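Local coordinates for methylated RNA-binding protein 1 (Saccharomyces cerevisiae S288c, PDB 4RCM) that reads N6-methyladenosine in RNA through its YTH domain and, by binding the 3'-UTR of PHO4 mRNA, lowers the stability of that transcript, at residues 4-10 with 107-111; 60-65 with 75-79; 120-125 with 137-143. All blocks are in the same frame, centred on the assembly; numbering follows the deposited sequence.

Contact 1: residues 4-10 with 107-111; sequences AIIPPWL and VIVRD
Near the N terminus, the loop 4-10, extended from Ala4 to Pro7, lies along strand 107-111, end-to-end directions 142° apart. Ile5 and Val109 form one antiparallel bridge, a hydrogen-bonded pair with CA atoms 4.8 Å apart: Ile5 N donates to Val109 O at 2.8 Å, and Val109 N to Ile5 O at 2.9 Å. Ile5 O also receives a CA-H...O contact from Ile108 CA at 3.4 Å. The branched side chains suit this extended backbone; Ile5 (m, t) sets CD1 4.1 Å from CG2 of Val109 (t), and Phe33 of helix 26-35 touches both. Pro7, with no NH to give, leaves the pairing: its CD packs 3.5 Å from Val107 O and 3.7 Å from Ile108 CG1. The chain then turns back, bringing Leu10 CD2 to 4.3 Å from Val107 CG2 and 4.1 Å from Ile108 CD1. Val107, at phi/psi -84/-35, and Ile108 both face Val76 on the neighbouring strand: a classic beta bulge in the strand on which the N-terminal arm pairs.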
loop_
_atom_site.group_PDB
_atom_site.type_symbol
_atom_site.label_atom_id
_atom_site.label_comp_id
_atom_site.label_asym_id
_atom_site.label_seq_id
_atom_site.Cartn_x
_atom_site.Cartn_y
_atom_site.Cartn_z
ATOM N N ALA A 4 9.114 7.519 12.380
ATOM C CA ALA A 4 7.867 7.272 11.682
ATOM C C ALA A 4 7.419 8.510 10.890
ATOM O O ALA A 4 7.730 9.651 11.262
ATOM C CB ALA A 4 6.804 6.856 12.690
ATOM N N ILE A 5 6.705 8.308 9.782
ATOM C CA ILE A 5 6.226 9.452 8.984
ATOM C C ILE A 5 4.706 9.466 9.003
ATOM O O ILE A 5 4.087 8.529 8.575
ATOM C CB ILE A 5 6.755 9.406 7.537
ATOM C CG1 ILE A 5 8.289 9.509 7.541
ATOM C CG2 ILE A 5 6.162 10.528 6.711
ATOM C CD1 ILE A 5 8.940 9.075 6.265
ATOM N N ILE A 6 4.128 10.522 9.548
ATOM C CA ILE A 6 2.703 10.771 9.486
ATOM C C ILE A 6 2.524 12.214 9.057
ATOM O O ILE A 6 3.054 13.154 9.708
ATOM C CB ILE A 6 2.001 10.642 10.831
ATOM C CG1 ILE A 6 1.994 9.197 11.317
ATOM C CG2 ILE A 6 0.565 11.148 10.714
ATOM C CD1 ILE A 6 1.748 9.075 12.807
ATOM N N PRO A 7 1.832 12.428 7.948
ATOM C CA PRO A 7 1.731 13.791 7.460
ATOM C C PRO A 7 0.676 14.586 8.230
ATOM O O PRO A 7 -0.265 13.996 8.756
ATOM C CB PRO A 7 1.308 13.602 6.000
ATOM C CG PRO A 7 0.513 12.379 6.037
ATOM C CD PRO A 7 1.023 11.512 7.132
ATOM N N PRO A 8 0.852 15.913 8.304
ATOM C CA PRO A 8 -0.074 16.743 9.034
ATOM C C PRO A 8 -1.413 16.881 8.313
ATOM O O PRO A 8 -2.421 17.093 8.969
ATOM C CB PRO A 8 0.656 18.084 9.117
ATOM C CG PRO A 8 1.461 18.158 7.842
ATOM C CD PRO A 8 1.912 16.721 7.648
ATOM N N TRP A 9 -1.424 16.730 6.983
ATOM C CA TRP A 9 -2.655 16.795 6.194
ATOM C C TRP A 9 -2.646 15.673 5.154
ATOM O O TRP A 9 -1.654 15.458 4.505
ATOM C CB TRP A 9 -2.714 18.156 5.482
ATOM C CG TRP A 9 -3.914 18.387 4.681
ATOM C CD1 TRP A 9 -4.027 18.284 3.324
ATOM C CD2 TRP A 9 -5.198 18.793 5.163
ATOM N NE1 TRP A 9 -5.305 18.587 2.929
ATOM C CE2 TRP A 9 -6.048 18.907 4.037
ATOM C CE3 TRP A 9 -5.732 19.029 6.448
ATOM C CZ2 TRP A 9 -7.395 19.271 4.150
ATOM C CZ3 TRP A 9 -7.061 19.397 6.564
ATOM C CH2 TRP A 9 -7.883 19.513 5.417
ATOM N N LEU A 10 -3.759 14.963 5.018
ATOM C CA LEU A 10 -3.944 13.981 3.958
ATOM C C LEU A 10 -5.435 13.899 3.684
ATOM O O LEU A 10 -6.200 13.595 4.571
ATOM C CB LEU A 10 -3.355 12.609 4.366
ATOM C CG LEU A 10 -3.618 11.435 3.425
ATOM C CD1 LEU A 10 -3.047 11.727 2.050
ATOM C CD2 LEU A 10 -2.986 10.207 4.016
ATOM N N VAL A 107 3.202 7.974 1.740
ATOM C CA VAL A 107 2.577 9.066 2.529
ATOM C C VAL A 107 2.676 8.794 4.034
ATOM O O VAL A 107 2.882 9.723 4.811
ATOM C CB VAL A 107 1.098 9.351 2.116
ATOM C CG1 VAL A 107 1.025 9.909 0.704
ATOM C CG2 VAL A 107 0.230 8.096 2.192
ATOM N N ILE A 108 2.575 7.517 4.425
ATOM C CA ILE A 108 2.667 7.107 5.842
ATOM C C ILE A 108 3.609 5.930 6.068
ATOM O O ILE A 108 3.530 4.926 5.397
ATOM C CB ILE A 108 1.282 6.727 6.437
ATOM C CG1 ILE A 108 0.344 7.918 6.446
ATOM C CG2 ILE A 108 1.415 6.161 7.889
ATOM C CD1 ILE A 108 -1.127 7.537 6.527
ATOM N N VAL A 109 4.480 6.021 7.093
ATOM C CA VAL A 109 5.437 4.957 7.350
ATOM C C VAL A 109 5.423 4.731 8.841
ATOM O O VAL A 109 5.880 5.598 9.571
ATOM C CB VAL A 109 6.865 5.333 6.917
ATOM C CG1 VAL A 109 7.854 4.227 7.280
ATOM C CG2 VAL A 109 6.906 5.608 5.431
ATOM N N ARG A 110 4.779 3.635 9.256
ATOM C CA ARG A 110 4.664 3.225 10.636
ATOM C C ARG A 110 3.931 1.893 10.631
ATOM O O ARG A 110 3.177 1.597 9.734
ATOM C CB ARG A 110 3.903 4.224 11.511
ATOM C CG ARG A 110 2.488 4.609 11.045
ATOM C CD ARG A 110 1.315 3.797 11.635
ATOM N NE ARG A 110 1.401 3.560 13.089
ATOM C CZ ARG A 110 0.801 4.266 14.050
ATOM N NH1 ARG A 110 0.067 5.355 13.793
ATOM N NH2 ARG A 110 0.986 3.906 15.297
ATOM N N ASP A 111 4.172 1.090 11.632
ATOM C CA ASP A 111 3.480 -0.214 11.741
ATOM C C ASP A 111 2.126 -0.071 12.445
ATOM O O ASP A 111 1.963 0.711 13.348
ATOM C CB ASP A 111 4.352 -1.215 12.513
ATOM C CG ASP A 111 5.563 -1.702 11.709
ATOM O OD1 ASP A 111 5.715 -1.427 10.473
ATOM O OD2 ASP A 111 6.399 -2.389 12.334
#

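Contact 2: residues 60-65 with 75-79; sequences KVFLFF and GVAEM
Strands 61-65 and 75-79 are the two arms of a beta hairpin, running antiparallel at 150° with axes 4.6 Å apart at closest. Leu63 faces Ala77 as a hydrogen-bonded pair (CA-CA 5.2 Å), while Phe62-Glu78 (4.4 Å) and Phe64-Val76 (4.8 Å) are non-hydrogen-bonded pairs. Leu63 N donates to Ala77 O at 2.7 Å and Ala77 N to Leu63 O at 3.0 Å; Met79 N to Val61 O (2.9 Å) and Phe65 N to Gly75 O (3.1 Å) add one bond each. Phe62 and Phe64 turn their backbone polar groups to strand 17-23, pairing with Arg17, Phe19 and Ile21. At the open end, one water accepts from Val61 N (3.1 Å) and donates to Glu78 OE2 and Met79 O (both 2.8 Å). A second accepts from Lys60 NZ (3.0 Å) and donates to Glu78 OE1 (2.6 Å); Lys60 NZ also bonds Asn11 O. Glu78 (t, t) lays CG over the Phe62 ring in a CH-pi contact, 4.2 Å from its centroid. Val76 CG1 lies 3.8 Å from Phe62 CD2 and CG2 4.0 Å from Phe64 CD1, on the face packed by helix 141-151. At Gly75 (phi/psi 159/-173) a CB would jam against the preceding carbonyl O, hence glycine. On the other face Phe65 CE1 meets Ala77 CB at 3.9 Å, and Phe65's side chain lies about 5 Å from that of m6A-binding Ser23: this is the central hairpin of the YTH sheet.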
loop_
_atom_site.group_PDB
_atom_site.type_symbol
_atom_site.label_atom_id
_atom_site.label_comp_id
_atom_site.label_asym_id
_atom_site.label_seq_id
_atom_site.Cartn_x
_atom_site.Cartn_y
_atom_site.Cartn_z
ATOM N N LYS A 60 -7.852 9.498 -6.059
ATOM C CA LYS A 60 -6.526 8.877 -5.834
ATOM C C LYS A 60 -6.573 7.327 -5.689
ATOM O O LYS A 60 -7.634 6.776 -5.432
ATOM C CB LYS A 60 -5.913 9.492 -4.540
ATOM C CG LYS A 60 -5.856 11.027 -4.564
ATOM C CD LYS A 60 -5.308 11.604 -3.268
ATOM C CE LYS A 60 -5.292 13.145 -3.228
ATOM N NZ LYS A 60 -4.822 13.670 -1.888
ATOM N N VAL A 61 -5.409 6.660 -5.887
ATOM C CA VAL A 61 -5.184 5.234 -5.514
ATOM C C VAL A 61 -4.163 5.159 -4.361
ATOM O O VAL A 61 -3.029 5.701 -4.467
ATOM C CB VAL A 61 -4.704 4.380 -6.678
ATOM C CG1 VAL A 61 -4.252 2.994 -6.239
ATOM C CG2 VAL A 61 -5.813 4.214 -7.689
ATOM N N PHE A 62 -4.592 4.534 -3.271
ATOM C CA PHE A 62 -3.706 4.212 -2.155
ATOM C C PHE A 62 -3.491 2.716 -1.998
ATOM O O PHE A 62 -4.410 1.894 -2.296
ATOM C CB PHE A 62 -4.238 4.790 -0.858
ATOM C CG PHE A 62 -4.090 6.264 -0.790
ATOM C CD1 PHE A 62 -5.015 7.077 -1.404
ATOM C CD2 PHE A 62 -2.985 6.814 -0.202
ATOM C CE1 PHE A 62 -4.872 8.448 -1.356
ATOM C CE2 PHE A 62 -2.811 8.172 -0.158
ATOM C CZ PHE A 62 -3.752 8.999 -0.742
ATOM N N LEU A 63 -2.298 2.387 -1.477
ATOM C CA LEU A 63 -1.805 1.006 -1.317
ATOM C C LEU A 63 -1.437 0.772 0.096
ATOM O O LEU A 63 -0.538 1.455 0.579
ATOM C CB LEU A 63 -0.571 0.827 -2.109
ATOM C CG LEU A 63 -0.805 1.255 -3.577
ATOM C CD1 LEU A 63 0.471 1.087 -4.324
ATOM C CD2 LEU A 63 -1.869 0.409 -4.194
ATOM N N PHE A 64 -2.114 -0.156 0.748
ATOM C CA PHE A 64 -1.696 -0.578 2.091
ATOM C C PHE A 64 -0.615 -1.667 1.929
ATOM O O PHE A 64 -0.905 -2.810 1.539
ATOM C CB PHE A 64 -2.869 -1.144 2.875
ATOM C CG PHE A 64 -3.995 -0.166 3.114
ATOM C CD1 PHE A 64 -3.835 0.907 3.978
ATOM C CD2 PHE A 64 -5.230 -0.342 2.501
ATOM C CE1 PHE A 64 -4.893 1.775 4.239
ATOM C CE2 PHE A 64 -6.278 0.559 2.755
ATOM C CZ PHE A 64 -6.101 1.599 3.625
ATOM N N PHE A 65 0.623 -1.314 2.204
ATOM C CA PHE A 65 1.719 -2.298 2.194
ATOM C C PHE A 65 1.783 -3.266 3.371
ATOM O O PHE A 65 1.912 -2.883 4.542
ATOM C CB PHE A 65 3.017 -1.589 2.058
ATOM C CG PHE A 65 3.354 -1.279 0.645
ATOM C CD1 PHE A 65 2.809 -0.181 -0.004
ATOM C CD2 PHE A 65 4.235 -2.088 -0.028
ATOM C CE1 PHE A 65 3.161 0.093 -1.346
ATOM C CE2 PHE A 65 4.604 -1.804 -1.331
ATOM C CZ PHE A 65 4.039 -0.742 -1.993
ATOM N N GLY A 75 2.934 0.574 6.101
ATOM C CA GLY A 75 2.669 1.966 5.761
ATOM C C GLY A 75 1.792 2.063 4.531
ATOM O O GLY A 75 1.248 1.075 4.081
ATOM N N VAL A 76 1.620 3.289 4.068
ATOM C CA VAL A 76 0.648 3.572 2.966
ATOM C C VAL A 76 1.347 4.358 1.891
ATOM O O VAL A 76 1.994 5.320 2.163
ATOM C CB VAL A 76 -0.566 4.335 3.516
ATOM C CG1 VAL A 76 -1.665 4.393 2.479
ATOM C CG2 VAL A 76 -1.106 3.675 4.822
ATOM N N ALA A 77 1.168 3.977 0.637
ATOM C CA ALA A 77 1.732 4.736 -0.447
ATOM C C ALA A 77 0.625 5.058 -1.429
ATOM O O ALA A 77 -0.403 4.315 -1.525
ATOM C CB ALA A 77 2.810 3.952 -1.177
ATOM N N GLU A 78 0.820 6.168 -2.117
ATOM C CA GLU A 78 -0.114 6.576 -3.150
ATOM C C GLU A 78 0.529 6.199 -4.427
ATOM O O GLU A 78 1.732 6.430 -4.565
ATOM C CB GLU A 78 -0.336 8.086 -3.114
ATOM C CG GLU A 78 -1.459 8.567 -4.029
ATOM C CD GLU A 78 -1.688 10.082 -4.046
ATOM O OE1 GLU A 78 -1.028 10.850 -3.322
ATOM O OE2 GLU A 78 -2.507 10.510 -4.872
ATOM N N MET A 79 -0.263 5.641 -5.365
ATOM C CA MET A 79 0.139 5.403 -6.747
ATOM C C MET A 79 0.028 6.717 -7.538
ATOM O O MET A 79 -1.056 7.322 -7.610
ATOM C CB MET A 79 -0.777 4.301 -7.382
ATOM C CG MET A 79 -0.512 3.994 -8.831
ATOM S SD MET A 79 -1.642 2.703 -9.381
ATOM C CE MET A 79 -1.003 2.408 -11.045
HETATM O O HOH W 1 -2.128 12.435 -1.646
HETATM O O HOH W 2 -3.307 8.678 -6.791
#

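Contact 3: residues 120-125 with 137-143; sequences FLIPSN and QEIPYSI
This is a mainly apolar contact between a loop and a strand-to-helix junction, at the edge of the YTH domain: segment 120-125, with its weakly bonded strand about 121-122, packs against 137-143, where edge strand 138-139, itself weakly bonded, leads into helix 141-151. Their nearest CA pairs stay well apart, 6.9 Å for Ile122-Ile139 and 7.2 Å for Phe120-Ile143, so side chains fill the gap. Ile122 (m, m) is central, its CD1 lying 3.7 Å from Ile139 CD1 and 4.2 Å from Ile143 CG2, while its CG2 is 4.4 Å from Pro140 CD. The m, m rotamer of Ile139 carries its CD1 to that meeting. Phe120 (m) extends the patch, with CD1 3.7 Å from Ile143 CG2, and its flat ring also reaches Ser146 and Ile147 further along the helix. Pro140 occupies the N-cap position, where a residue without an NH costs the helix nothing; its CG lies 4.3 Å from Pro123 CD. Pro123 and Ser124 are the inner residues of a type I turn from Ile122 to Asn125, closed by Asn125 N to Ile122 O at 2.9 Å; proline's fixed phi suits the first of these positions. At this exposed end Ser124 (p) shares a water with the edge strand: the water lies 2.6 Å from Ser124 OG and donates to Glu138 O at 2.5 Å. The chemistry thus implies attachment through a small apolar cluster of Ile, Pro and Phe side chains, with a water-mediated polar link at its exposed edge.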
loop_
_atom_site.group_PDB
_atom_site.type_symbol
_atom_site.label_atom_id
_atom_site.label_comp_id
_atom_site.label_asym_id
_atom_site.label_seq_id
_atom_site.Cartn_x
_atom_site.Cartn_y
_atom_site.Cartn_z
ATOM N N PHE A 120 -11.402 -5.340 10.662
ATOM C CA PHE A 120 -11.879 -4.931 9.324
ATOM C C PHE A 120 -12.138 -6.063 8.368
ATOM O O PHE A 120 -11.200 -6.725 7.904
ATOM C CB PHE A 120 -10.875 -3.996 8.701
ATOM C CG PHE A 120 -10.644 -2.786 9.515
ATOM C CD1 PHE A 120 -11.495 -1.696 9.404
ATOM C CD2 PHE A 120 -9.632 -2.748 10.435
ATOM C CE1 PHE A 120 -11.300 -0.577 10.180
ATOM C CE2 PHE A 120 -9.426 -1.633 11.221
ATOM C CZ PHE A 120 -10.252 -0.537 11.093
ATOM N N LEU A 121 -13.418 -6.273 8.037
ATOM C CA LEU A 121 -13.836 -7.428 7.295
ATOM C C LEU A 121 -14.173 -6.967 5.896
ATOM O O LEU A 121 -14.759 -5.884 5.726
ATOM C CB LEU A 121 -15.044 -8.092 7.997
ATOM C CG LEU A 121 -14.778 -8.312 9.488
ATOM C CD1 LEU A 121 -15.961 -8.969 10.200
ATOM C CD2 LEU A 121 -13.506 -9.132 9.692
ATOM N N ILE A 122 -13.782 -7.752 4.903
ATOM C CA ILE A 122 -13.817 -7.303 3.531
ATOM C C ILE A 122 -14.878 -8.046 2.709
ATOM O O ILE A 122 -14.672 -9.183 2.301
ATOM C CB ILE A 122 -12.443 -7.443 2.843
ATOM C CG1 ILE A 122 -11.339 -6.795 3.693
ATOM C CG2 ILE A 122 -12.491 -6.843 1.431
ATOM C CD1 ILE A 122 -11.564 -5.317 4.002
ATOM N N PRO A 123 -16.001 -7.370 2.416
ATOM C CA PRO A 123 -17.120 -8.067 1.801
ATOM C C PRO A 123 -16.777 -8.933 0.574
ATOM O O PRO A 123 -17.412 -9.971 0.380
ATOM C CB PRO A 123 -18.072 -6.923 1.415
ATOM C CG PRO A 123 -17.781 -5.837 2.374
ATOM C CD PRO A 123 -16.341 -5.974 2.779
ATOM N N SER A 124 -15.775 -8.540 -0.210
ATOM C CA SER A 124 -15.483 -9.189 -1.490
ATOM C C SER A 124 -14.337 -10.193 -1.400
ATOM O O SER A 124 -13.889 -10.718 -2.429
ATOM C CB SER A 124 -15.125 -8.149 -2.549
ATOM O OG SER A 124 -13.833 -7.615 -2.312
ATOM N N ASN A 125 -13.828 -10.406 -0.188
ATOM C CA ASN A 125 -12.979 -11.551 0.107
ATOM C C ASN A 125 -13.727 -12.343 1.171
ATOM O O ASN A 125 -13.342 -12.388 2.350
ATOM C CB ASN A 125 -11.581 -11.139 0.586
ATOM C CG ASN A 125 -10.627 -12.328 0.684
ATOM O OD1 ASN A 125 -10.711 -13.274 -0.109
ATOM N ND2 ASN A 125 -9.714 -12.289 1.657
ATOM N N GLN A 137 -5.798 -6.999 -3.548
ATOM C CA GLN A 137 -7.166 -7.093 -3.106
ATOM C C GLN A 137 -7.710 -5.680 -2.924
ATOM O O GLN A 137 -7.104 -4.883 -2.172
ATOM C CB GLN A 137 -7.201 -7.829 -1.740
ATOM C CG GLN A 137 -8.498 -7.723 -0.984
ATOM C CD GLN A 137 -9.670 -8.322 -1.737
ATOM O OE1 GLN A 137 -10.697 -7.652 -1.955
ATOM N NE2 GLN A 137 -9.537 -9.584 -2.121
ATOM N N GLU A 138 -8.826 -5.374 -3.578
ATOM C CA GLU A 138 -9.462 -4.037 -3.389
ATOM C C GLU A 138 -10.211 -3.904 -2.085
ATOM O O GLU A 138 -10.929 -4.822 -1.654
ATOM C CB GLU A 138 -10.398 -3.651 -4.511
ATOM C CG GLU A 138 -10.982 -2.247 -4.324
ATOM C CD GLU A 138 -11.470 -1.595 -5.592
ATOM O OE1 GLU A 138 -11.509 -2.239 -6.646
ATOM O OE2 GLU A 138 -11.795 -0.399 -5.540
ATOM N N ILE A 139 -10.079 -2.726 -1.484
ATOM C CA ILE A 139 -10.669 -2.430 -0.200
ATOM C C ILE A 139 -11.699 -1.264 -0.362
ATOM O O ILE A 139 -11.343 -0.158 -0.784
ATOM C CB ILE A 139 -9.611 -2.013 0.833
ATOM C CG1 ILE A 139 -8.493 -3.080 1.007
ATOM C CG2 ILE A 139 -10.274 -1.676 2.152
ATOM C CD1 ILE A 139 -8.911 -4.404 1.624
ATOM N N PRO A 140 -12.971 -1.515 -0.030
ATOM C CA PRO A 140 -14.002 -0.461 -0.215
ATOM C C PRO A 140 -13.609 0.891 0.403
ATOM O O PRO A 140 -13.044 0.925 1.469
ATOM C CB PRO A 140 -15.222 -1.008 0.556
ATOM C CG PRO A 140 -14.979 -2.465 0.733
ATOM C CD PRO A 140 -13.463 -2.607 0.838
ATOM N N TYR A 141 -13.999 1.990 -0.237
ATOM C CA TYR A 141 -13.606 3.322 0.202
ATOM C C TYR A 141 -13.758 3.558 1.701
ATOM O O TYR A 141 -12.780 3.906 2.412
ATOM C CB TYR A 141 -14.436 4.336 -0.587
ATOM C CG TYR A 141 -14.130 5.752 -0.281
ATOM C CD1 TYR A 141 -13.016 6.402 -0.828
ATOM C CD2 TYR A 141 -14.966 6.470 0.557
ATOM C CE1 TYR A 141 -12.757 7.750 -0.528
ATOM C CE2 TYR A 141 -14.730 7.802 0.849
ATOM C CZ TYR A 141 -13.636 8.448 0.319
ATOM O OH TYR A 141 -13.452 9.745 0.711
ATOM N N SER A 142 -14.970 3.325 2.201
ATOM C CA SER A 142 -15.235 3.618 3.622
ATOM C C SER A 142 -14.332 2.857 4.606
ATOM O O SER A 142 -13.885 3.462 5.606
ATOM C CB SER A 142 -16.724 3.465 3.976
ATOM O OG SER A 142 -17.202 2.168 3.722
ATOM N N ILE A 143 -14.060 1.577 4.355
ATOM C CA ILE A 143 -13.151 0.788 5.192
ATOM C C ILE A 143 -11.736 1.367 5.035
ATOM O O ILE A 143 -11.001 1.560 6.023
ATOM C CB ILE A 143 -13.074 -0.716 4.767
ATOM C CG1 ILE A 143 -14.460 -1.392 4.645
ATOM C CG2 ILE A 143 -12.201 -1.504 5.737
ATOM C CD1 ILE A 143 -15.276 -1.289 5.865
HETATM O O HOH W 3 -13.392 -5.182 -1.410
#

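How the contacts relate
All three contacts reach the one mixed sheet of the YTH domain. Contacts 1 and 2, with centres 11 Å apart, meet directly: Val76 of the hairpin probably hydrogen-bonds strand 102-112 through Val76 N to Ile108 O (2.8 Å) and Val107 N to Val76 O (2.9 Å). Phe62 also joins them, its CE2 3.8 Å from Val107 CG2 and its CZ 4.0 Å from Leu10 CD1. Contact 3 touches neither, its nearest atoms being about 5 Å from contact 2 and 9 Å from contact 1. Nearest-atom distances to the bound RNA are about 7 Å for contact 2, 9 Å for contact 3 and 16 Å for contact 1; toward the m6A site, Gln137's side chain lies about 7 Å from that of Lys22.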